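Local structure of molybdopterin biosynthesis moeA protein (Pyrococcus horikoshii, 1WU2) at residues K15-D20 and F287-K292; P183-I188 and D252-T257. The protein probably acts late in molybdenum cofactor biosynthesis, promoting insertion of molybdenum into molybdopterin, as other MoeA proteins do. One frame throughout, in Å; residues are numbered along the deposited sequence.

Contact 1: residues K15-D20 and F287-K292; sequences KLLLDD and FGYGEK
Tyr-289 meets Leu-17 and Asp-20 of helix 10-20 from its CB to its hydroxyl, apolar at its root and polar at its tip. Its CG stands anti to the backbone N (chi1 167°), on a CB that points toward the helix. CB is the first atom to touch, 3.6 Å from Leu-17 CD1, and the same methyl rests against the ring atom CG. Further out, Leu-17 CG sits over one face, 4.0 Å from the Tyr-289 ring centroid and only 14° off the normal, a CH-pi contact in which the two side chains cross at about a right angle. At the far edge, Tyr-289 CE2 comes within 3.8 Å of Asp-20 CB. The hydroxyl ends the path: Tyr-289 OH donates to Asp-20 OD2 at 2.6 Å, using the anti lone pair of that oxygen, with carboxylate and ring planes 73° apart. Tyr-289 OH also receives a weak bond from Lys-292 N.

Lys-292 closes a second grip on Asp-20. Its CB points away from the helix, but the chain bends back at chi2 and chi4, bringing NZ 2.6 Å from Asp-20 O. A longer salt bridge of 3.6 Å joins Lys-292 NZ to Asp-20 OD2. That carboxylate oxygen therefore has both the phenol and the ammonium as partners. Leu-17 CD1 also lies at the edge of the Phe-287 ring, in its plane, 3.7 Å from CZ; Phe-310 of helix 300-319 stacks on that ring.

Glu-291 and Lys-292 both have positive phi and psi, close to a type I' turn, and they link antiparallel strands 288-290 and 293-295. The arrangement is that of a tight two-residue beta hairpin packed against a helix, joining the N-terminal region of MoeA to its probable molybdopterin-binding domain.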
# COMPACT_ATOMS: atom_id res chain seq x y z
N LYS A 15 2.59 -10.02 22.87
CA LYS A 15 1.59 -11.03 23.21
C LYS A 15 0.66 -10.53 24.33
O LYS A 15 -0.54 -10.75 24.27
CB LYS A 15 2.27 -12.33 23.64
CG LYS A 15 1.34 -13.54 23.64
CD LYS A 15 1.50 -14.40 24.89
CE LYS A 15 0.93 -15.80 24.70
NZ LYS A 15 -0.56 -15.81 24.66
N LEU A 16 1.23 -9.88 25.34
CA LEU A 16 0.44 -9.36 26.46
C LEU A 16 -0.55 -8.32 25.95
O LEU A 16 -1.72 -8.33 26.32
CB LEU A 16 1.35 -8.73 27.52
CG LEU A 16 2.15 -9.67 28.43
CD1 LEU A 16 3.20 -8.90 29.22
CD2 LEU A 16 1.23 -10.43 29.38
N LEU A 17 -0.06 -7.45 25.07
CA LEU A 17 -0.85 -6.39 24.45
C LEU A 17 -1.97 -6.93 23.56
O LEU A 17 -3.12 -6.53 23.70
CB LEU A 17 0.06 -5.48 23.63
CG LEU A 17 -0.58 -4.21 23.03
CD1 LEU A 17 0.34 -3.01 23.23
CD2 LEU A 17 -0.90 -4.39 21.56
N LEU A 18 -1.63 -7.85 22.66
CA LEU A 18 -2.58 -8.34 21.66
C LEU A 18 -3.63 -9.30 22.24
O LEU A 18 -4.75 -9.35 21.75
CB LEU A 18 -1.85 -9.02 20.49
CG LEU A 18 -1.03 -8.13 19.56
CD1 LEU A 18 -0.29 -8.97 18.53
CD2 LEU A 18 -1.92 -7.09 18.86
N ASP A 19 -3.25 -10.04 23.28
CA ASP A 19 -4.20 -10.88 24.01
C ASP A 19 -5.28 -10.03 24.69
O ASP A 19 -6.40 -10.48 24.89
CB ASP A 19 -3.49 -11.74 25.07
CG ASP A 19 -2.72 -12.93 24.48
OD1 ASP A 19 -2.87 -13.24 23.28
OD2 ASP A 19 -1.94 -13.61 25.17
N ASP A 20 -4.92 -8.80 25.06
CA ASP A 20 -5.86 -7.84 25.65
C ASP A 20 -6.83 -7.24 24.62
O ASP A 20 -7.89 -6.74 24.98
CB ASP A 20 -5.09 -6.72 26.35
CG ASP A 20 -5.93 -5.98 27.39
OD1 ASP A 20 -6.47 -6.64 28.30
OD2 ASP A 20 -6.10 -4.75 27.37
N PHE A 287 7.87 2.57 26.00
CA PHE A 287 6.50 2.21 25.66
C PHE A 287 5.86 1.33 26.74
O PHE A 287 6.49 0.42 27.26
CB PHE A 287 6.45 1.50 24.30
CG PHE A 287 5.10 0.95 23.94
CD1 PHE A 287 4.12 1.77 23.39
CD2 PHE A 287 4.81 -0.39 24.16
CE1 PHE A 287 2.87 1.25 23.06
CE2 PHE A 287 3.56 -0.91 23.84
CZ PHE A 287 2.59 -0.08 23.29
N GLY A 288 4.60 1.63 27.06
CA GLY A 288 3.79 0.80 27.94
C GLY A 288 2.37 0.64 27.41
O GLY A 288 1.99 1.28 26.42
N TYR A 289 1.58 -0.22 28.05
CA TYR A 289 0.19 -0.42 27.66
C TYR A 289 -0.66 -1.04 28.78
O TYR A 289 -0.20 -1.92 29.51
CB TYR A 289 0.10 -1.31 26.42
CG TYR A 289 -1.30 -1.81 26.15
CD1 TYR A 289 -2.21 -1.04 25.43
CD2 TYR A 289 -1.73 -3.04 26.65
CE1 TYR A 289 -3.50 -1.49 25.20
CE2 TYR A 289 -3.02 -3.49 26.43
CZ TYR A 289 -3.90 -2.71 25.70
OH TYR A 289 -5.18 -3.15 25.47
N GLY A 290 -1.90 -0.58 28.87
CA GLY A 290 -2.89 -1.14 29.79
C GLY A 290 -4.26 -0.50 29.61
O GLY A 290 -4.37 0.70 29.39
N GLU A 291 -5.31 -1.32 29.71
CA GLU A 291 -6.70 -0.85 29.60
C GLU A 291 -6.99 -0.12 28.29
O GLU A 291 -7.65 0.93 28.29
CB GLU A 291 -7.07 0.05 30.79
CG GLU A 291 -6.69 -0.49 32.15
CD GLU A 291 -7.32 0.31 33.27
OE1 GLU A 291 -8.36 -0.14 33.80
OE2 GLU A 291 -6.79 1.39 33.63
N LYS A 292 -6.51 -0.68 27.18
CA LYS A 292 -6.68 -0.11 25.84
C LYS A 292 -5.89 1.19 25.61
O LYS A 292 -6.13 1.87 24.62
CB LYS A 292 -8.17 0.13 25.52
CG LYS A 292 -9.11 -1.01 25.90
CD LYS A 292 -8.67 -2.33 25.30
CE LYS A 292 -9.78 -3.36 25.35
NZ LYS A 292 -9.26 -4.70 25.71

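Contact 2: residues P183-I188 and D252-T257; sequences PKVGII and DIVLIT
Gly-186 bonds to the other strand through both its peptide groups: Gly-186 N donates to Asp-252 O (3.1 Å), and Val-254 N donates to Gly-186 O (2.8 Å), the latter from 38° above the carbonyl plane. The alternation continues with Ile-188 N to Val-254 O at 2.9 Å and Ile-256 N to Ile-188 O at 2.9 Å, both nearly along the C=O axis. At the opposite end, the bond from Asp-252 N to Lys-184 O is weak. This is regular parallel pairing, with the short strand axes 22° apart. Strand 226-233 flanks strand 184-190 on its other edge, and the chain returns from it through helix 243-249 to strand 252-255, a beta-alpha-beta crossover in a Rossmann-like sheet.

On the face carrying Val-185, Asp-252 and Val-254, the methyls of Val-185 lie against the Asp-252 carboxylate, CG1 being 3.4 Å from OD1. Both carboxylate oxygens are buried without a polar partner in the model. Helix 243-249 packs on the other face, where Ile-188 CD1 presses on Ile-253 CD1 at 3.3 Å, tighter than usual carbon contact. Ile-253 has an unusual chi1 of 128°, so this crowding may reflect strain or modelling uncertainty. Beside it, Ile-188 CB and Leu-255 CB are 3.9 Å apart.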
# COMPACT_ATOMS: atom_id res chain seq x y z
N PRO A 183 -12.09 0.91 13.86
CA PRO A 183 -11.83 1.17 15.28
C PRO A 183 -11.55 2.65 15.50
O PRO A 183 -10.74 3.24 14.79
CB PRO A 183 -10.57 0.34 15.57
CG PRO A 183 -10.52 -0.68 14.51
CD PRO A 183 -11.14 -0.07 13.30
N LYS A 184 -12.24 3.24 16.47
CA LYS A 184 -11.99 4.62 16.85
C LYS A 184 -10.74 4.66 17.73
O LYS A 184 -10.69 3.98 18.75
CB LYS A 184 -13.19 5.19 17.59
CG LYS A 184 -14.45 5.29 16.73
CD LYS A 184 -15.73 5.38 17.58
CE LYS A 184 -16.90 4.60 16.96
NZ LYS A 184 -17.70 3.87 18.00
N VAL A 185 -9.74 5.43 17.32
CA VAL A 185 -8.47 5.53 18.04
C VAL A 185 -8.28 6.96 18.53
O VAL A 185 -8.07 7.87 17.73
CB VAL A 185 -7.29 5.17 17.11
CG1 VAL A 185 -5.94 5.36 17.82
CG2 VAL A 185 -7.43 3.75 16.60
N GLY A 186 -8.36 7.15 19.85
CA GLY A 186 -8.11 8.45 20.45
C GLY A 186 -6.65 8.84 20.39
O GLY A 186 -5.77 7.98 20.41
N ILE A 187 -6.39 10.14 20.31
CA ILE A 187 -5.03 10.67 20.25
C ILE A 187 -4.91 11.86 21.20
O ILE A 187 -5.49 12.92 20.94
CB ILE A 187 -4.67 11.10 18.80
CG1 ILE A 187 -4.64 9.87 17.87
CG2 ILE A 187 -3.33 11.82 18.76
CD1 ILE A 187 -4.44 10.20 16.40
N ILE A 188 -4.19 11.67 22.30
CA ILE A 188 -3.90 12.74 23.25
C ILE A 188 -2.42 13.08 23.18
O ILE A 188 -1.59 12.23 23.41
CB ILE A 188 -4.19 12.28 24.70
CG1 ILE A 188 -5.63 11.79 24.85
CG2 ILE A 188 -3.94 13.42 25.67
CD1 ILE A 188 -5.87 11.04 26.15
N ASP A 252 -9.67 1.96 21.40
CA ASP A 252 -8.35 2.14 22.00
C ASP A 252 -7.96 3.62 21.98
O ASP A 252 -8.60 4.42 21.30
CB ASP A 252 -7.29 1.24 21.32
CG ASP A 252 -6.62 1.90 20.10
OD1 ASP A 252 -6.10 3.03 20.23
OD2 ASP A 252 -6.52 1.34 18.99
N ILE A 253 -6.94 3.98 22.75
CA ILE A 253 -6.47 5.36 22.82
C ILE A 253 -4.94 5.41 22.90
O ILE A 253 -4.30 4.62 23.59
CB ILE A 253 -7.20 6.17 23.98
CG1 ILE A 253 -6.21 6.88 24.92
CG2 ILE A 253 -8.17 5.30 24.79
CD1 ILE A 253 -5.79 8.23 24.41
N VAL A 254 -4.38 6.36 22.17
CA VAL A 254 -2.95 6.58 22.06
C VAL A 254 -2.63 7.91 22.73
O VAL A 254 -3.31 8.89 22.48
CB VAL A 254 -2.54 6.63 20.57
CG1 VAL A 254 -1.27 7.44 20.36
CG2 VAL A 254 -2.39 5.22 19.99
N LEU A 255 -1.62 7.94 23.59
CA LEU A 255 -1.18 9.19 24.20
C LEU A 255 0.34 9.36 24.19
O LEU A 255 1.09 8.41 24.36
CB LEU A 255 -1.75 9.36 25.62
CG LEU A 255 -1.48 8.28 26.66
CD1 LEU A 255 -0.25 8.61 27.50
CD2 LEU A 255 -2.70 8.11 27.56
N ILE A 256 0.75 10.61 24.03
CA ILE A 256 2.14 11.01 23.84
C ILE A 256 2.71 11.53 25.17
O ILE A 256 1.95 11.97 26.03
CB ILE A 256 2.18 12.14 22.77
CG1 ILE A 256 1.70 11.62 21.42
CG2 ILE A 256 3.56 12.76 22.67
CD1 ILE A 256 2.44 10.41 20.90
N THR A 257 4.03 11.49 25.33
CA THR A 257 4.67 12.11 26.49
C THR A 257 4.78 13.62 26.30
O THR A 257 5.37 14.33 27.12
CB THR A 257 6.06 11.49 26.77
OG1 THR A 257 6.52 11.90 28.07
CG2 THR A 257 7.13 12.04 25.83

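Overall arrangement
Contacts 1 and 2 share one mixed sheet: both strands of contact 2 lie in it, and contact 1 sets helix 10-20 against its strand 288-290. Their centres are about 13 Å apart. They meet directly at the hairpin turn, where Lys-292 O lies 2.9 Å from Ile-253 N, a probable hydrogen bond, and Lys-292 O packs 3.6 Å from Asp-252 CB. Lys-292 thus reaches helix 10-20 with its ammonium group and strand 252-255 with its carbonyl. In sequence, contact 2 is nested within the long loop that contact 1 closes. The chain is not modelled just beyond Thr-257, and no geometry here ties either contact to a substrate pocket.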